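Hen1 (Anabaena variabilis, PDB 3JWH) probably catalyses S-adenosyl-methionine-dependent 2'-O-methylation of the 3'-terminal nucleotide of RNA through this methyltransferase domain. Local coordinates at residues K45-D50 with E54-V59; V126-A131 with A205-R210. All blocks are in the same frame, centred on the assembly; numbering follows the deposited sequence.

Contact 1. Residues K45-D50 with E54-V59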
loop_
_atom_site.group_PDB
_atom_site.type_symbol
_atom_site.label_atom_id
_atom_site.label_comp_id
_atom_site.label_asym_id
_atom_site.label_seq_id
_atom_site.Cartn_x
_atom_site.Cartn_y
_atom_site.Cartn_z
ATOM N N LYS A 45 7.418 -7.761 6.486
ATOM C CA LYS A 45 7.688 -8.834 7.450
ATOM C C LYS A 45 6.553 -9.856 7.458
ATOM O O LYS A 45 6.787 -11.065 7.430
ATOM C CB LYS A 45 7.872 -8.253 8.854
ATOM C CG LYS A 45 8.202 -9.291 9.915
ATOM C CD LYS A 45 8.744 -8.652 11.185
ATOM C CE LYS A 45 9.462 -9.684 12.047
ATOM N NZ LYS A 45 10.121 -9.075 13.246
ATOM N N ILE A 46 5.319 -9.358 7.477
ATOM C CA ILE A 46 4.140 -10.212 7.473
ATOM C C ILE A 46 3.980 -11.025 6.181
ATOM O O ILE A 46 3.580 -12.179 6.226
ATOM C CB ILE A 46 2.858 -9.356 7.740
ATOM C CG1 ILE A 46 2.840 -8.923 9.211
ATOM C CG2 ILE A 46 1.590 -10.154 7.428
ATOM C CD1 ILE A 46 1.892 -7.784 9.507
ATOM N N LEU A 47 4.294 -10.436 5.028
ATOM C CA LEU A 47 4.172 -11.159 3.764
ATOM C C LEU A 47 5.243 -12.249 3.592
ATOM O O LEU A 47 4.959 -13.347 3.113
ATOM C CB LEU A 47 4.273 -10.183 2.581
ATOM C CG LEU A 47 3.255 -9.047 2.461
ATOM C CD1 LEU A 47 3.462 -8.329 1.127
ATOM C CD2 LEU A 47 1.831 -9.601 2.556
ATOM N N LEU A 48 6.475 -11.933 3.971
ATOM C CA LEU A 48 7.591 -12.864 3.837
ATOM C C LEU A 48 7.376 -14.115 4.691
ATOM O O LEU A 48 7.707 -15.231 4.281
ATOM C CB LEU A 48 8.895 -12.187 4.267
ATOM C CG LEU A 48 10.156 -12.308 3.391
ATOM C CD1 LEU A 48 11.378 -12.331 4.315
ATOM C CD2 LEU A 48 10.127 -13.553 2.516
ATOM N N LYS A 49 6.825 -13.917 5.881
ATOM C CA LYS A 49 6.557 -15.013 6.810
ATOM C C LYS A 49 5.447 -15.913 6.303
ATOM O O LYS A 49 5.428 -17.093 6.608
ATOM C CB LYS A 49 6.151 -14.474 8.189
ATOM C CG LYS A 49 7.262 -13.797 8.958
ATOM C CD LYS A 49 6.756 -13.236 10.289
ATOM C CE LYS A 49 5.713 -12.149 10.067
ATOM N NZ LYS A 49 5.242 -11.527 11.337
ATOM N N ASP A 50 4.538 -15.346 5.523
ATOM C CA ASP A 50 3.389 -16.074 4.990
ATOM C C ASP A 50 3.664 -16.682 3.619
ATOM O O ASP A 50 3.704 -15.967 2.619
ATOM C CB ASP A 50 2.205 -15.118 4.894
ATOM C CG ASP A 50 0.890 -15.832 4.668
ATOM O OD1 ASP A 50 0.907 -16.932 4.076
ATOM O OD2 ASP A 50 -0.159 -15.279 5.070
ATOM N N GLU A 54 4.207 -15.402 -3.138
ATOM C CA GLU A 54 5.288 -15.980 -3.935
ATOM C C GLU A 54 6.421 -15.014 -4.256
ATOM O O GLU A 54 7.479 -15.410 -4.744
ATOM C CB GLU A 54 4.711 -16.576 -5.223
ATOM C CG GLU A 54 3.983 -17.905 -5.006
ATOM C CD GLU A 54 3.438 -18.509 -6.293
ATOM O OE1 GLU A 54 4.092 -18.381 -7.362
ATOM O OE2 GLU A 54 2.359 -19.138 -6.232
ATOM N N GLN A 55 6.196 -13.742 -3.974
ATOM C CA GLN A 55 7.214 -12.737 -4.198
ATOM C C GLN A 55 6.844 -11.470 -3.460
ATOM O O GLN A 55 5.721 -10.985 -3.568
ATOM C CB GLN A 55 7.384 -12.449 -5.684
ATOM C CG GLN A 55 8.408 -11.370 -5.968
ATOM C CD GLN A 55 8.716 -11.254 -7.456
ATOM O OE1 GLN A 55 7.918 -11.665 -8.298
ATOM N NE2 GLN A 55 9.866 -10.684 -7.779
ATOM N N ILE A 56 7.798 -10.971 -2.688
ATOM C CA ILE A 56 7.628 -9.766 -1.900
ATOM C C ILE A 56 8.714 -8.750 -2.269
ATOM O O ILE A 56 9.894 -9.024 -2.106
ATOM C CB ILE A 56 7.762 -10.058 -0.369
ATOM C CG1 ILE A 56 6.668 -11.006 0.115
ATOM C CG2 ILE A 56 7.707 -8.789 0.405
ATOM C CD1 ILE A 56 6.901 -12.433 -0.211
ATOM N N THR A 57 8.325 -7.587 -2.777
ATOM C CA THR A 57 9.302 -6.562 -3.088
ATOM C C THR A 57 8.908 -5.268 -2.404
ATOM O O THR A 57 7.778 -4.834 -2.533
ATOM C CB THR A 57 9.404 -6.284 -4.596
ATOM O OG1 THR A 57 9.938 -7.431 -5.259
ATOM C CG2 THR A 57 10.315 -5.096 -4.844
ATOM N N GLY A 58 9.853 -4.658 -1.691
ATOM C CA GLY A 58 9.613 -3.396 -1.009
ATOM C C GLY A 58 10.453 -2.289 -1.621
ATOM O O GLY A 58 11.645 -2.465 -1.846
ATOM N N VAL A 59 9.832 -1.142 -1.882
ATOM C CA VAL A 59 10.508 -0.009 -2.493
ATOM C C VAL A 59 10.420 1.237 -1.615
ATOM O O VAL A 59 9.352 1.554 -1.118
ATOM C CB VAL A 59 9.863 0.334 -3.883
ATOM C CG1 VAL A 59 10.632 1.474 -4.554
ATOM C CG2 VAL A 59 9.837 -0.902 -4.776
#

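Contact 2. Residues V126-A131 with A205-R210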
loop_
_atom_site.group_PDB
_atom_site.type_symbol
_atom_site.label_atom_id
_atom_site.label_comp_id
_atom_site.label_asym_id
_atom_site.label_seq_id
_atom_site.Cartn_x
_atom_site.Cartn_y
_atom_site.Cartn_z
ATOM N N VAL A 126 2.918 6.656 -12.667
ATOM C CA VAL A 126 3.844 5.564 -12.448
ATOM C C VAL A 126 3.082 4.311 -12.010
ATOM O O VAL A 126 3.321 3.210 -12.508
ATOM C CB VAL A 126 4.860 5.921 -11.354
ATOM C CG1 VAL A 126 5.753 4.720 -11.054
ATOM C CG2 VAL A 126 5.687 7.115 -11.792
ATOM N N LEU A 127 2.144 4.494 -11.089
ATOM C CA LEU A 127 1.376 3.385 -10.552
ATOM C C LEU A 127 0.194 2.872 -11.390
ATOM O O LEU A 127 0.091 1.672 -11.669
ATOM C CB LEU A 127 0.884 3.761 -9.144
ATOM C CG LEU A 127 -0.147 2.870 -8.450
ATOM C CD1 LEU A 127 0.446 1.510 -8.109
ATOM C CD2 LEU A 127 -0.603 3.577 -7.182
ATOM N N PHE A 128 -0.697 3.766 -11.795
ATOM C CA PHE A 128 -1.871 3.341 -12.547
ATOM C C PHE A 128 -1.744 3.287 -14.064
ATOM O O PHE A 128 -2.654 2.822 -14.738
ATOM C CB PHE A 128 -3.062 4.217 -12.152
ATOM C CG PHE A 128 -3.460 4.084 -10.704
ATOM C CD1 PHE A 128 -4.064 2.914 -10.239
ATOM C CD2 PHE A 128 -3.235 5.125 -9.807
ATOM C CE1 PHE A 128 -4.440 2.788 -8.902
ATOM C CE2 PHE A 128 -3.605 5.007 -8.472
ATOM C CZ PHE A 128 -4.209 3.838 -8.017
ATOM N N GLU A 129 -0.611 3.738 -14.596
ATOM C CA GLU A 129 -0.389 3.758 -16.043
ATOM C C GLU A 129 0.827 2.914 -16.407
ATOM O O GLU A 129 0.719 1.943 -17.164
ATOM C CB GLU A 129 -0.195 5.209 -16.501
ATOM C CG GLU A 129 -0.299 5.469 -17.996
ATOM C CD GLU A 129 -0.177 6.955 -18.316
ATOM O OE1 GLU A 129 -1.137 7.704 -18.034
ATOM O OE2 GLU A 129 0.886 7.381 -18.823
ATOM N N PHE A 130 1.980 3.273 -15.844
ATOM C CA PHE A 130 3.220 2.554 -16.093
ATOM C C PHE A 130 3.189 1.099 -15.588
ATOM O O PHE A 130 3.152 0.159 -16.387
ATOM C CB PHE A 130 4.387 3.313 -15.448
ATOM C CG PHE A 130 5.734 2.746 -15.776
ATOM C CD1 PHE A 130 6.219 2.790 -17.085
ATOM C CD2 PHE A 130 6.513 2.150 -14.793
ATOM C CE1 PHE A 130 7.465 2.245 -17.411
ATOM C CE2 PHE A 130 7.761 1.601 -15.105
ATOM C CZ PHE A 130 8.237 1.650 -16.422
ATOM N N ALA A 131 3.219 0.903 -14.267
ATOM C CA ALA A 131 3.203 -0.452 -13.711
ATOM C C ALA A 131 1.894 -1.145 -14.073
ATOM O O ALA A 131 1.879 -2.241 -14.628
ATOM C CB ALA A 131 3.373 -0.398 -12.194
ATOM N N ALA A 205 -8.548 1.746 -0.027
ATOM C CA ALA A 205 -9.118 1.692 -1.356
ATOM C C ALA A 205 -8.514 0.502 -2.079
ATOM O O ALA A 205 -7.297 0.336 -2.114
ATOM C CB ALA A 205 -8.826 2.965 -2.108
ATOM N N VAL A 206 -9.376 -0.355 -2.607
ATOM C CA VAL A 206 -8.922 -1.510 -3.352
ATOM C C VAL A 206 -9.319 -1.263 -4.808
ATOM O O VAL A 206 -10.501 -1.299 -5.148
ATOM C CB VAL A 206 -9.579 -2.816 -2.838
ATOM C CG1 VAL A 206 -9.119 -3.990 -3.676
ATOM C CG2 VAL A 206 -9.192 -3.059 -1.376
ATOM N N PHE A 207 -8.327 -0.967 -5.648
ATOM C CA PHE A 207 -8.552 -0.731 -7.070
ATOM C C PHE A 207 -8.352 -2.030 -7.822
ATOM O O PHE A 207 -7.362 -2.731 -7.615
ATOM C CB PHE A 207 -7.558 0.283 -7.628
ATOM C CG PHE A 207 -7.714 1.663 -7.086
ATOM C CD1 PHE A 207 -8.543 2.581 -7.718
ATOM C CD2 PHE A 207 -6.965 2.073 -5.997
ATOM C CE1 PHE A 207 -8.609 3.878 -7.280
ATOM C CE2 PHE A 207 -7.025 3.366 -5.551
ATOM C CZ PHE A 207 -7.840 4.273 -6.188
ATOM N N ILE A 208 -9.285 -2.360 -8.699
ATOM C CA ILE A 208 -9.145 -3.573 -9.483
ATOM C C ILE A 208 -9.135 -3.178 -10.954
ATOM O O ILE A 208 -10.000 -2.425 -11.418
ATOM C CB ILE A 208 -10.280 -4.564 -9.202
ATOM C CG1 ILE A 208 -10.172 -5.052 -7.754
ATOM C CG2 ILE A 208 -10.196 -5.757 -10.158
ATOM C CD1 ILE A 208 -11.235 -6.048 -7.368
ATOM N N HIS A 209 -8.144 -3.671 -11.686
ATOM C CA HIS A 209 -8.035 -3.329 -13.093
ATOM C C HIS A 209 -9.194 -3.900 -13.887
ATOM O O HIS A 209 -9.626 -5.019 -13.656
ATOM C CB HIS A 209 -6.708 -3.844 -13.680
ATOM C CG HIS A 209 -6.340 -3.209 -14.984
ATOM N ND1 HIS A 209 -7.083 -3.380 -16.135
ATOM C CD2 HIS A 209 -5.350 -2.344 -15.303
ATOM C CE1 HIS A 209 -6.570 -2.638 -17.101
ATOM N NE2 HIS A 209 -5.516 -2.001 -16.623
ATOM N N ARG A 210 -9.709 -3.110 -14.816
ATOM C CA ARG A 210 -10.780 -3.574 -15.671
ATOM C C ARG A 210 -10.248 -4.662 -16.619
ATOM O O ARG A 210 -9.054 -4.694 -16.933
ATOM C CB ARG A 210 -11.327 -2.396 -16.471
ATOM C CG ARG A 210 -11.990 -1.346 -15.598
ATOM C CD ARG A 210 -12.430 -0.112 -16.385
ATOM N NE ARG A 210 -12.965 0.899 -15.479
ATOM C CZ ARG A 210 -12.803 2.204 -15.629
ATOM N NH1 ARG A 210 -12.125 2.680 -16.665
ATOM N NH2 ARG A 210 -13.285 3.039 -14.720
#

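Contact 1. Residues K45-D50 with E54-V59
Ile56 lays its CG1-CD1 arm over one face of the peptide that joins Leu47 to Leu48, the flat group at the centre of this helix-strand contact. CG1 stands 4.0 Å from Leu48 N and CD1 4.0 Å from Leu47 O, both on the same side of the peptide plane. Arg85 hydrogen-bonds Leu48 O through NH1 and, weakly, Leu47 O through NH2, so a guanidinium serves carbonyls near the helix end while hydrocarbon covers the peptide face. The closest approach is apolar: Ile56 CG1 lies 3.5 Å from Leu47 CB. The first torsion of Ile56 sets CG1 anti to the carbonyl carbon (chi1 -63°), and the second bends CD1 round (chi2 78°), so that the arm runs alongside the helix backbone and brings CD1 within 4.1 Å of Leu48 CA. Leu48 adds a looser touch, its CD2 4.4 Å from Ile56 CD1. A beta-branched residue suits the strand, and its longer branch fills the space under the helix. Cut back to a methyl group, as in an alanine here, the side chain would probably leave a gap beneath the Leu47-Leu48 peptide and cost Leu47 CB its partner across the contact. Around this core, Leu47 also packs on Val33 and Leu25, and Leu48 on Leu86, as befits leucines on the buried side of a helix. Thr57 points away from the helix, and its OG1 shares a hydrogen bond with the OH of Tyr103. The packing belongs to the beta-alpha-beta unit formed by strand 32-36, helix 42-49 and strand 55-60, the first such unit of the Rossmann-like methyltransferase fold, whose strand ends lead to the S-adenosyl-L-homocysteine site at Gly37-Gly39 and Asp60.

Contact 2. Residues V126-A131 with A205-R210
Phe128 and Phe207 meet in a T-shaped (edge-to-face) aromatic pair that fastens helix 117-131 to strand 202-209, the antiparallel strand of the Rossmann-like methyltransferase sheet. The ring centroids are 4.9 Å apart and the planes are inclined at 63°, with the edge of Phe128 directed at the face of Phe207. Both side chains start from their backbones alike: in each, CG is anti to the carbonyl carbon, with chi1 -63° in Phe128 and -66° in Phe207. Because each CB already points at the opposite segment, these torsions carry the rings forward until the two side chains cross at about a right angle. Long, flat phenylalanines suit this place, since the CA atoms of Phe128 and Phe207 are 9.6 Å apart. The second torsion of Phe207 turns its face to the helix, where CE1 of Phe128 comes 3.9 Å from CG of Phe207. CD2 of Leu127 lies over one face of the Phe128 ring, 3.5 Å above its plane and offset toward the rim. Tyr184 also meets Phe128 edge-to-face, and Ile178 of helix 168-181 packs against both phenylalanines. The tip of Phe128, CZ, stands over the rim of the Phe207 ring, 3.8 Å from CE2 of Phe207.

Overall arrangement
Both contacts are buried, and each packs a helix onto a strand of the same mixed sheet, yet they share no helix or strand. Their centres are 20 Å apart and their nearest atoms about 9 Å. Contact 1 is local in sequence, closing a beta-alpha-beta unit among the parallel strands; contact 2 spans 73 intervening residues and ties helix 117-131 to antiparallel strand 202-209. Their chemistry differs accordingly. Where helix and strand backbones run close, with the CA atoms of Leu48 and Ile56 6.5 Å apart, aliphatic side chains fill contact 1 and even a peptide face is covered; in contact 2, two aromatic rings span the wider gap.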